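Long-range contact in glutathione peroxidase-like protein (Trypanosoma brucei, PDB 2VUP), which probably reduces hydroperoxides with electrons from tryparedoxin, as a trypanosomatid member of the glutathione peroxidase family: residues S58-T63 with I148-T153. Residues are numbered along the deposited sequence; the frame is centred on the assembly and turned at random.
Sequences SKCGYT and IKWNFT
Cys60 SG is the polar atom about which this contact closes, approached by Asn151, Trp150 and the backbone of Tyr62. Asn151 ND2 gives it a weak hydrogen bond of 3.4 Å, and Tyr62 N a straighter one of 3.2 Å (N-H...S 166°). Trp150 NE1 comes within 3.5 Å of SG, the indole lying obliquely to the sulfur. This is the active-site corner of a thioredoxin fold: the loop between strand 51-56 and helix 63-77 carries Cys60, the predicted peroxidatic cysteine, and the loop ahead of strand 154-157 brings Trp150 and Asn151, consistent with the Cys-Gln-Trp-Asn tetrad of glutathione peroxidases, whose glutamine would be Gln95, which Asn151 touches. Cys60 points its sulfur at this second loop because chi1 of 179° sets SG opposite the backbone N; the bond from Tyr62 N caps the turn that leads into helix 63-77. Thr63 closes the capping box, its OG1 accepting from Cys60 N at 2.8 Å. Asn151 suits its place because its amide offers N-H to the sulfur; ND2 also sits above one face of the indole, offset toward the rim. A type II turn from Trp150 to Thr153 sets these residues side by side, and Thr153 OG1 donates to Trp150 O. Phe152, broad and apolar, packs one ring face against the Tyr62 backbone, with Tyr62 O 3.8 Å above its centre, takes Cys60 CB at its edge (CE2) and reaches Tyr54 and Val56 of strand 51-56. The Tyr62 and Trp150 side chains cross at about a right angle, with Trp150 CD1 at the tyrosine ring's edge, 3.9 Å from Tyr62 CD2.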
loop_
_atom_site.group_PDB
_atom_site.type_symbol
_atom_site.label_atom_id
_atom_site.label_comp_id
_atom_site.label_asym_id
_atom_site.label_seq_id
_atom_site.Cartn_x
_atom_site.Cartn_y
_atom_site.Cartn_z
ATOM N N SER A 58 -7.910 -2.067 -10.511
ATOM C CA SER A 58 -8.501 -1.003 -11.338
ATOM C C SER A 58 -10.004 -1.200 -11.588
ATOM O O SER A 58 -10.717 -0.263 -11.940
ATOM C CB SER A 58 -7.763 -0.901 -12.678
ATOM O OG SER A 58 -6.396 -0.586 -12.476
ATOM N N LYS A 59 -10.462 -2.430 -11.403
ATOM C CA LYS A 59 -11.822 -2.821 -11.730
ATOM C C LYS A 59 -12.556 -3.328 -10.494
ATOM O O LYS A 59 -13.344 -4.267 -10.583
ATOM C CB LYS A 59 -11.793 -3.924 -12.788
ATOM C CG LYS A 59 -11.414 -3.478 -14.190
ATOM C CD LYS A 59 -11.020 -4.712 -14.982
ATOM C CE LYS A 59 -11.730 -4.812 -16.328
ATOM N NZ LYS A 59 -11.591 -6.203 -16.875
ATOM N N CYS A 60 -12.278 -2.718 -9.347
ATOM C CA CYS A 60 -12.864 -3.134 -8.074
ATOM C C CYS A 60 -13.966 -2.155 -7.671
ATOM O O CYS A 60 -13.993 -1.014 -8.139
ATOM C CB CYS A 60 -11.776 -3.196 -6.990
ATOM S SG CYS A 60 -12.330 -3.665 -5.324
ATOM N N GLY A 61 -14.874 -2.607 -6.809
ATOM C CA GLY A 61 -15.887 -1.719 -6.228
ATOM C C GLY A 61 -15.277 -0.727 -5.246
ATOM O O GLY A 61 -15.884 0.299 -4.916
ATOM N N TYR A 62 -14.067 -1.036 -4.779
ATOM C CA TYR A 62 -13.314 -0.118 -3.929
ATOM C C TYR A 62 -12.337 0.792 -4.686
ATOM O O TYR A 62 -11.713 1.651 -4.078
ATOM C CB TYR A 62 -12.572 -0.887 -2.839
ATOM C CG TYR A 62 -13.457 -1.461 -1.752
ATOM C CD1 TYR A 62 -14.128 -0.623 -0.859
ATOM C CD2 TYR A 62 -13.601 -2.845 -1.601
ATOM C CE1 TYR A 62 -14.932 -1.147 0.149
ATOM C CE2 TYR A 62 -14.403 -3.383 -0.591
ATOM C CZ TYR A 62 -15.063 -2.524 0.279
ATOM O OH TYR A 62 -15.848 -3.027 1.286
ATOM N N THR A 63 -12.204 0.610 -5.999
ATOM C CA THR A 63 -11.251 1.403 -6.799
ATOM C C THR A 63 -11.408 2.926 -6.614
ATOM O O THR A 63 -10.442 3.607 -6.254
ATOM C CB THR A 63 -11.289 1.034 -8.304
ATOM O OG1 THR A 63 -10.997 -0.356 -8.469
ATOM C CG2 THR A 63 -10.259 1.848 -9.097
ATOM N N ILE A 148 -4.659 -11.513 3.080
ATOM C CA ILE A 148 -5.326 -10.321 2.563
ATOM C C ILE A 148 -6.687 -10.783 2.059
ATOM O O ILE A 148 -6.778 -11.789 1.352
ATOM C CB ILE A 148 -4.499 -9.636 1.424
ATOM C CG1 ILE A 148 -3.072 -9.288 1.892
ATOM C CG2 ILE A 148 -5.223 -8.405 0.858
ATOM C CD1 ILE A 148 -2.981 -8.187 2.948
ATOM N N LYS A 149 -7.747 -10.066 2.421
ATOM C CA LYS A 149 -9.110 -10.495 2.063
ATOM C C LYS A 149 -9.624 -9.933 0.745
ATOM O O LYS A 149 -10.458 -10.549 0.073
ATOM C CB LYS A 149 -10.096 -10.182 3.198
ATOM C CG LYS A 149 -9.904 -11.078 4.440
ATOM C CD LYS A 149 -10.266 -12.531 4.131
ATOM C CE LYS A 149 -10.211 -13.417 5.381
ATOM N NZ LYS A 149 -11.140 -14.589 5.272
ATOM N N TRP A 150 -9.135 -8.758 0.372
ATOM C CA TRP A 150 -9.600 -8.118 -0.842
ATOM C C TRP A 150 -8.650 -7.019 -1.293
ATOM O O TRP A 150 -7.707 -6.676 -0.577
ATOM C CB TRP A 150 -11.016 -7.549 -0.629
ATOM C CG TRP A 150 -11.824 -7.465 -1.890
ATOM C CD1 TRP A 150 -12.241 -6.331 -2.513
ATOM C CD2 TRP A 150 -12.319 -8.561 -2.677
ATOM N NE1 TRP A 150 -12.954 -6.644 -3.637
ATOM C CE2 TRP A 150 -13.022 -8.006 -3.762
ATOM C CE3 TRP A 150 -12.235 -9.956 -2.567
ATOM C CZ2 TRP A 150 -13.640 -8.794 -4.740
ATOM C CZ3 TRP A 150 -12.843 -10.741 -3.539
ATOM C CH2 TRP A 150 -13.538 -10.154 -4.612
ATOM N N ASN A 151 -8.910 -6.488 -2.490
ATOM C CA ASN A 151 -8.273 -5.272 -2.989
ATOM C C ASN A 151 -8.476 -4.126 -1.995
ATOM O O ASN A 151 -9.511 -4.067 -1.319
ATOM C CB ASN A 151 -8.888 -4.864 -4.344
ATOM C CG ASN A 151 -9.028 -6.030 -5.315
ATOM O OD1 ASN A 151 -8.040 -6.629 -5.749
ATOM N ND2 ASN A 151 -10.263 -6.343 -5.676
ATOM N N PHE A 152 -7.491 -3.228 -1.920
ATOM C CA PHE A 152 -7.522 -1.998 -1.102
ATOM C C PHE A 152 -7.386 -2.154 0.407
ATOM O O PHE A 152 -7.763 -1.264 1.183
ATOM C CB PHE A 152 -8.637 -1.027 -1.534
ATOM C CG PHE A 152 -8.463 -0.556 -2.933
ATOM C CD1 PHE A 152 -7.616 0.513 -3.216
ATOM C CD2 PHE A 152 -9.075 -1.230 -3.987
ATOM C CE1 PHE A 152 -7.412 0.926 -4.529
ATOM C CE2 PHE A 152 -8.877 -0.822 -5.300
ATOM C CZ PHE A 152 -8.041 0.263 -5.571
ATOM N N THR A 153 -6.832 -3.290 0.809
ATOM C CA THR A 153 -6.295 -3.438 2.143
ATOM C C THR A 153 -5.067 -2.524 2.194
ATOM O O THR A 153 -4.357 -2.371 1.188
ATOM C CB THR A 153 -5.926 -4.908 2.415
ATOM O OG1 THR A 153 -7.057 -5.746 2.116
ATOM C CG2 THR A 153 -5.490 -5.124 3.871
#